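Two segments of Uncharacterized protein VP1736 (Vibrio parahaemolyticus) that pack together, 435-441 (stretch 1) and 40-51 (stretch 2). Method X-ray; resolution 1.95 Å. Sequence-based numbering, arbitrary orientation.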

ATOM      1  N   ALA A 435      -3.256   5.925  15.114  1.00 29.12           N
ATOM      2  CA  ALA A 435      -2.120   6.548  14.443  1.00 29.71           C
ATOM      3  C   ALA A 435      -1.824   7.931  15.008  1.00 31.08           C
ATOM      4  O   ALA A 435      -0.657   8.269  15.251  1.00 32.80           O
ATOM      5  CB  ALA A 435      -2.337   6.620  12.951  1.00 29.06           C
ATOM      6  N   SER A 436      -2.879   8.710  15.232  1.00 40.71           N
ATOM      7  CA  SER A 436      -2.764  10.042  15.821  1.00 44.00           C
ATOM      8  C   SER A 436      -2.088   9.997  17.205  1.00 44.76           C
ATOM      9  O   SER A 436      -1.203  10.800  17.493  1.00 45.75           O
ATOM     10  CB  SER A 436      -4.138  10.691  15.895  1.00 46.55           C
ATOM     11  OG  SER A 436      -4.070  11.975  16.471  1.00 51.61           O
ATOM     12  N   LYS A 437      -2.466   9.025  18.033  1.00 44.07           N
ATOM     13  CA  LYS A 437      -1.859   8.882  19.351  1.00 44.86           C
ATOM     14  C   LYS A 437      -0.459   8.265  19.296  1.00 43.26           C
ATOM     15  O   LYS A 437       0.425   8.648  20.072  1.00 44.72           O
ATOM     16  CB  LYS A 437      -2.780   8.094  20.290  1.00 45.20           C
ATOM     17  CG  LYS A 437      -3.931   8.911  20.879  1.00 49.04           C
ATOM     18  CD  LYS A 437      -3.530   9.489  22.238  1.00 52.74           C
ATOM     19  CE  LYS A 437      -4.615  10.368  22.839  1.00 57.81           C
ATOM     20  NZ  LYS A 437      -4.527  11.796  22.386  1.00 61.23           N
ATOM     21  N   ALA A 438      -0.255   7.307  18.393  1.00 40.70           N
ATOM     22  CA  ALA A 438       1.038   6.615  18.278  1.00 39.38           C
ATOM     23  C   ALA A 438       2.115   7.581  17.814  1.00 40.48           C
ATOM     24  O   ALA A 438       3.273   7.508  18.259  1.00 40.75           O
ATOM     25  CB  ALA A 438       0.939   5.423  17.320  1.00 37.06           C
ATOM     26  N   TYR A 439       1.712   8.480  16.914  1.00 41.33           N
ATOM     27  CA  TYR A 439       2.574   9.543  16.418  1.00 43.12           C
ATOM     28  C   TYR A 439       2.969  10.494  17.548  1.00 46.08           C
ATOM     29  O   TYR A 439       4.157  10.720  17.779  1.00 47.23           O
ATOM     30  CB  TYR A 439       1.906  10.307  15.262  1.00 43.71           C
ATOM     31  CG  TYR A 439       2.740  11.469  14.774  1.00 45.21           C
ATOM     32  CD1 TYR A 439       2.421  12.779  15.118  1.00 48.48           C
ATOM     33  CD2 TYR A 439       3.877  11.251  13.998  1.00 45.00           C
ATOM     34  CE1 TYR A 439       3.208  13.844  14.689  1.00 50.63           C
ATOM     35  CE2 TYR A 439       4.669  12.301  13.570  1.00 46.53           C
ATOM     36  CZ  TYR A 439       4.328  13.592  13.913  1.00 49.93           C
ATOM     37  OH  TYR A 439       5.115  14.628  13.478  1.00 52.95           O
ATOM     38  N   GLN A 440       1.971  11.034  18.249  1.00 47.92           N
ATOM     39  CA  GLN A 440       2.193  11.895  19.414  1.00 51.46           C
ATOM     40  C   GLN A 440       3.142  11.302  20.450  1.00 51.49           C
ATOM     41  O   GLN A 440       3.945  12.024  21.035  1.00 53.22           O
ATOM     42  CB  GLN A 440       0.875  12.205  20.125  1.00 53.53           C
ATOM     43  CG  GLN A 440      -0.060  13.109  19.364  1.00 57.00           C
ATOM     44  CD  GLN A 440      -1.324  13.423  20.154  1.00 62.00           C
ATOM     45  OE1 GLN A 440      -1.281  13.626  21.376  1.00 64.52           O
ATOM     46  NE2 GLN A 440      -2.458  13.471  19.457  1.00 62.47           N
ATOM     47  N   ASN A 441       3.040   9.993  20.676  1.00 49.16           N
ATOM     48  CA  ASN A 441       3.746   9.365  21.790  1.00 49.95           C
ATOM     49  C   ASN A 441       4.952   8.514  21.413  1.00 48.84           C
ATOM     50  O   ASN A 441       5.583   7.910  22.286  1.00 49.43           O
ATOM     51  CB  ASN A 441       2.770   8.586  22.671  1.00 49.92           C
ATOM     52  CG  ASN A 441       1.728   9.485  23.310  1.00 52.36           C
ATOM     53  OD1 ASN A 441       1.895   9.936  24.435  1.00 56.19           O
ATOM     54  ND2 ASN A 441       0.658   9.770  22.580  1.00 52.12           N
TER
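Stretch 2 (40-51) SAEQFYGKMDNQ

Stretch 1 is helical and continues a helix that begins earlier in the chain, whereas stretch 2 consists of a short helix before Gly 46, a turn through Gly 46 and an extended segment that leads into a second helix at Asn 50. Although nearly 390 residues separate them in sequence, the two pack through a small, largely polar contact that buries 276 Å² in all. The backbones come nearest at Ser 436 and Ala 41, whose CA atoms are 5.7 Å apart.

Ala 435 does not take part, its CB pointing sideways. Ser 436, with chi1 in the t well, directs its hydroxyl at the backbone of stretch 2, where the N of Ala 41 donates a nearly linear hydrogen bond to Ser 436 OG (2.9 Å, 172°). The two side chains are also tightly packed, with Ser 436 CB 3.3 Å from Ala 41 CB. Lys 437 has the largest area covered by stretch 2. Its chain ends in a salt bridge, with Lys 437 NZ 2.8 Å from Glu 42 OE1, while further back Lys 437 CD lies 3.8 Å from Asn 50 OD1. The side chain of Asn 50 leaves its backbone sideways, but its end comes nearer to stretch 1, so that Lys 437 meets residues from both helical parts of stretch 2.

Ala 438 and Tyr 439 are out of reach. One turn on from Ser 436, Gln 440 again points toward stretch 2 and makes a weak hydrogen bond from Gln 440 NE2 to Ser 40 OG (3.3 Å, 121°). Asn 441 also points toward stretch 2 but makes no close contact; its amide instead turns back on its own helix, with Asn 441 ND2 donating to Lys 437 O at 2.8 Å.

Between Glu 42 and Asn 50, stretch 2 stays clear of these residues. Gly 46, with positive phi, is the first residue to leave the helical conformation.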

ATOM      1  N   SER A  40      -4.889  16.544  15.328  1.00 71.54           N
ATOM      2  CA  SER A  40      -5.130  15.579  16.426  1.00 68.59           C
ATOM      3  C   SER A  40      -6.501  14.909  16.282  1.00 62.74           C
ATOM      4  O   SER A  40      -7.527  15.586  16.187  1.00 61.69           O
ATOM      5  CB  SER A  40      -4.998  16.271  17.786  1.00 72.07           C
ATOM      6  OG  SER A  40      -5.066  15.318  18.837  1.00 69.86           O
ATOM      7  N   ALA A  41      -6.504  13.578  16.259  1.00 59.78           N
ATOM      8  CA  ALA A  41      -7.729  12.807  16.042  1.00 55.60           C
ATOM      9  C   ALA A  41      -8.699  12.882  17.219  1.00 54.48           C
ATOM     10  O   ALA A  41      -9.908  12.752  17.034  1.00 52.67           O
ATOM     11  CB  ALA A  41      -7.401  11.349  15.714  1.00 55.17           C
ATOM     12  N   GLU A  42      -8.164  13.080  18.422  1.00 56.88           N
ATOM     13  CA  GLU A  42      -8.990  13.302  19.610  1.00 58.39           C
ATOM     14  C   GLU A  42      -9.984  14.452  19.408  1.00 59.21           C
ATOM     15  O   GLU A  42     -11.155  14.328  19.763  1.00 59.14           O
ATOM     16  CB  GLU A  42      -8.120  13.549  20.845  1.00 62.77           C
ATOM     17  CG  GLU A  42      -7.853  12.299  21.690  1.00 63.40           C
ATOM     18  CD  GLU A  42      -7.833  12.593  23.191  1.00 70.23           C
ATOM     19  OE1 GLU A  42      -6.878  12.167  23.879  1.00 72.95           O
ATOM     20  OE2 GLU A  42      -8.772  13.254  23.691  1.00 73.68           O
ATOM     21  N   GLN A  43      -9.515  15.544  18.802  1.00 60.82           N
ATOM     22  CA  GLN A  43     -10.327  16.746  18.569  1.00 62.63           C
ATOM     23  C   GLN A  43     -11.520  16.525  17.628  1.00 58.97           C
ATOM     24  O   GLN A  43     -12.519  17.240  17.723  1.00 60.68           O
ATOM     25  CB  GLN A  43      -9.452  17.895  18.044  1.00 66.13           C
ATOM     26  N   PHE A  44     -11.420  15.543  16.729  1.00 55.16           N
ATOM     27  CA  PHE A  44     -12.460  15.315  15.713  1.00 52.74           C
ATOM     28  C   PHE A  44     -13.494  14.264  16.105  1.00 51.81           C
ATOM     29  O   PHE A  44     -14.683  14.413  15.813  1.00 52.08           O
ATOM     30  CB  PHE A  44     -11.841  14.890  14.376  1.00 51.25           C
ATOM     31  CG  PHE A  44     -11.017  15.944  13.713  1.00 53.27           C
ATOM     32  CD1 PHE A  44     -11.625  17.017  13.054  1.00 53.98           C
ATOM     33  CD2 PHE A  44      -9.627  15.856  13.712  1.00 55.44           C
ATOM     34  CE1 PHE A  44     -10.863  17.995  12.422  1.00 56.91           C
ATOM     35  CE2 PHE A  44      -8.852  16.835  13.081  1.00 58.93           C
ATOM     36  CZ  PHE A  44      -9.475  17.906  12.434  1.00 59.69           C
ATOM     37  N   TYR A  45     -13.025  13.197  16.744  1.00 51.57           N
ATOM     38  CA  TYR A  45     -13.822  11.976  16.930  1.00 51.55           C
ATOM     39  C   TYR A  45     -14.236  11.720  18.377  1.00 54.24           C
ATOM     40  O   TYR A  45     -15.058  10.838  18.651  1.00 55.75           O
ATOM     41  CB  TYR A  45     -13.046  10.756  16.408  1.00 50.51           C
ATOM     42  CG  TYR A  45     -12.543  10.874  14.983  1.00 49.69           C
ATOM     43  CD1 TYR A  45     -13.350  11.406  13.971  1.00 49.41           C
ATOM     44  CD2 TYR A  45     -11.270  10.413  14.637  1.00 50.30           C
ATOM     45  CE1 TYR A  45     -12.891  11.506  12.657  1.00 49.77           C
ATOM     46  CE2 TYR A  45     -10.799  10.505  13.316  1.00 51.34           C
ATOM     47  CZ  TYR A  45     -11.615  11.051  12.333  1.00 51.09           C
ATOM     48  OH  TYR A  45     -11.163  11.149  11.035  1.00 53.15           O
ATOM     49  N   GLY A  46     -13.650  12.478  19.299  1.00 56.12           N
ATOM     50  CA  GLY A  46     -13.900  12.286  20.725  1.00 59.98           C
ATOM     51  C   GLY A  46     -12.734  11.627  21.432  1.00 59.90           C
ATOM     52  O   GLY A  46     -11.879  10.999  20.802  1.00 56.91           O
ATOM     53  N   LYS A  47     -12.711  11.776  22.751  1.00 64.24           N
ATOM     54  CA  LYS A  47     -11.679  11.194  23.602  1.00 65.21           C
ATOM     55  C   LYS A  47     -11.910   9.699  23.809  1.00 64.41           C
ATOM     56  O   LYS A  47     -13.021   9.203  23.617  1.00 65.09           O
ATOM     57  CB  LYS A  47     -11.654  11.913  24.957  1.00 71.65           C
HETATM   58  N   MSE A  48     -10.839   8.996  24.176  1.00 63.85           N
HETATM   59  CA  MSE A  48     -10.892   7.604  24.633  1.00 64.60           C
HETATM   60  C   MSE A  48      -9.644   7.323  25.454  1.00 65.83           C
HETATM   61  O   MSE A  48      -8.557   7.766  25.104  1.00 64.46           O
HETATM   62  CB  MSE A  48     -10.961   6.627  23.454  1.00 61.47           C
HETATM   63  CG  MSE A  48     -11.707   5.336  23.759  1.00 66.48           C
HETATM   64 SE   MSE A  48     -11.417   3.896  22.448  1.00 71.33          SE
HETATM   65  CE  MSE A  48     -13.277   3.457  22.072  1.00 72.24           C
ATOM     66  N   ASP A  49      -9.804   6.584  26.546  1.00 69.29           N
ATOM     67  CA  ASP A  49      -8.683   6.227  27.416  1.00 71.12           C
ATOM     68  C   ASP A  49      -7.679   5.397  26.640  1.00 67.80           C
ATOM     69  O   ASP A  49      -8.063   4.508  25.882  1.00 66.06           O
ATOM     70  CB  ASP A  49      -9.185   5.454  28.632  1.00 75.89           C
ATOM     71  CG  ASP A  49     -10.482   6.018  29.177  1.00 80.51           C
ATOM     72  OD1 ASP A  49     -10.626   6.067  30.414  1.00 86.73           O
ATOM     73  OD2 ASP A  49     -11.348   6.427  28.360  1.00 78.81           O
ATOM     74  N   ASN A  50      -6.399   5.706  26.820  1.00 68.31           N
ATOM     75  CA  ASN A  50      -5.326   4.997  26.135  1.00 66.91           C
ATOM     76  C   ASN A  50      -5.449   3.482  26.267  1.00 67.49           C
ATOM     77  O   ASN A  50      -5.280   2.747  25.291  1.00 66.44           O
ATOM     78  CB  ASN A  50      -3.963   5.455  26.654  1.00 69.57           C
ATOM     79  CG  ASN A  50      -3.482   6.737  25.998  1.00 69.87           C
ATOM     80  OD1 ASN A  50      -4.259   7.482  25.392  1.00 68.93           O
ATOM     81  ND2 ASN A  50      -2.186   7.001  26.118  1.00 73.72           N
ATOM     82  N   GLN A  51      -5.759   3.034  27.482  1.00 58.44           N
ATOM     83  CA  GLN A  51      -5.914   1.618  27.788  1.00 55.71           C
ATOM     84  C   GLN A  51      -7.033   0.971  26.983  1.00 51.61           C
ATOM     85  O   GLN A  51      -6.787   0.002  26.267  1.00 47.91           O
ATOM     86  CB  GLN A  51      -6.175   1.420  29.282  1.00 59.17           C
ATOM     87  CG  GLN A  51      -6.006  -0.016  29.736  1.00 58.39           C
ATOM     88  CD  GLN A  51      -4.585  -0.321  30.185  1.00 62.17           C
ATOM     89  OE1 GLN A  51      -4.344  -0.605  31.363  1.00 63.95           O
ATOM     90  NE2 GLN A  51      -3.636  -0.253  29.252  1.00 61.52           N
TER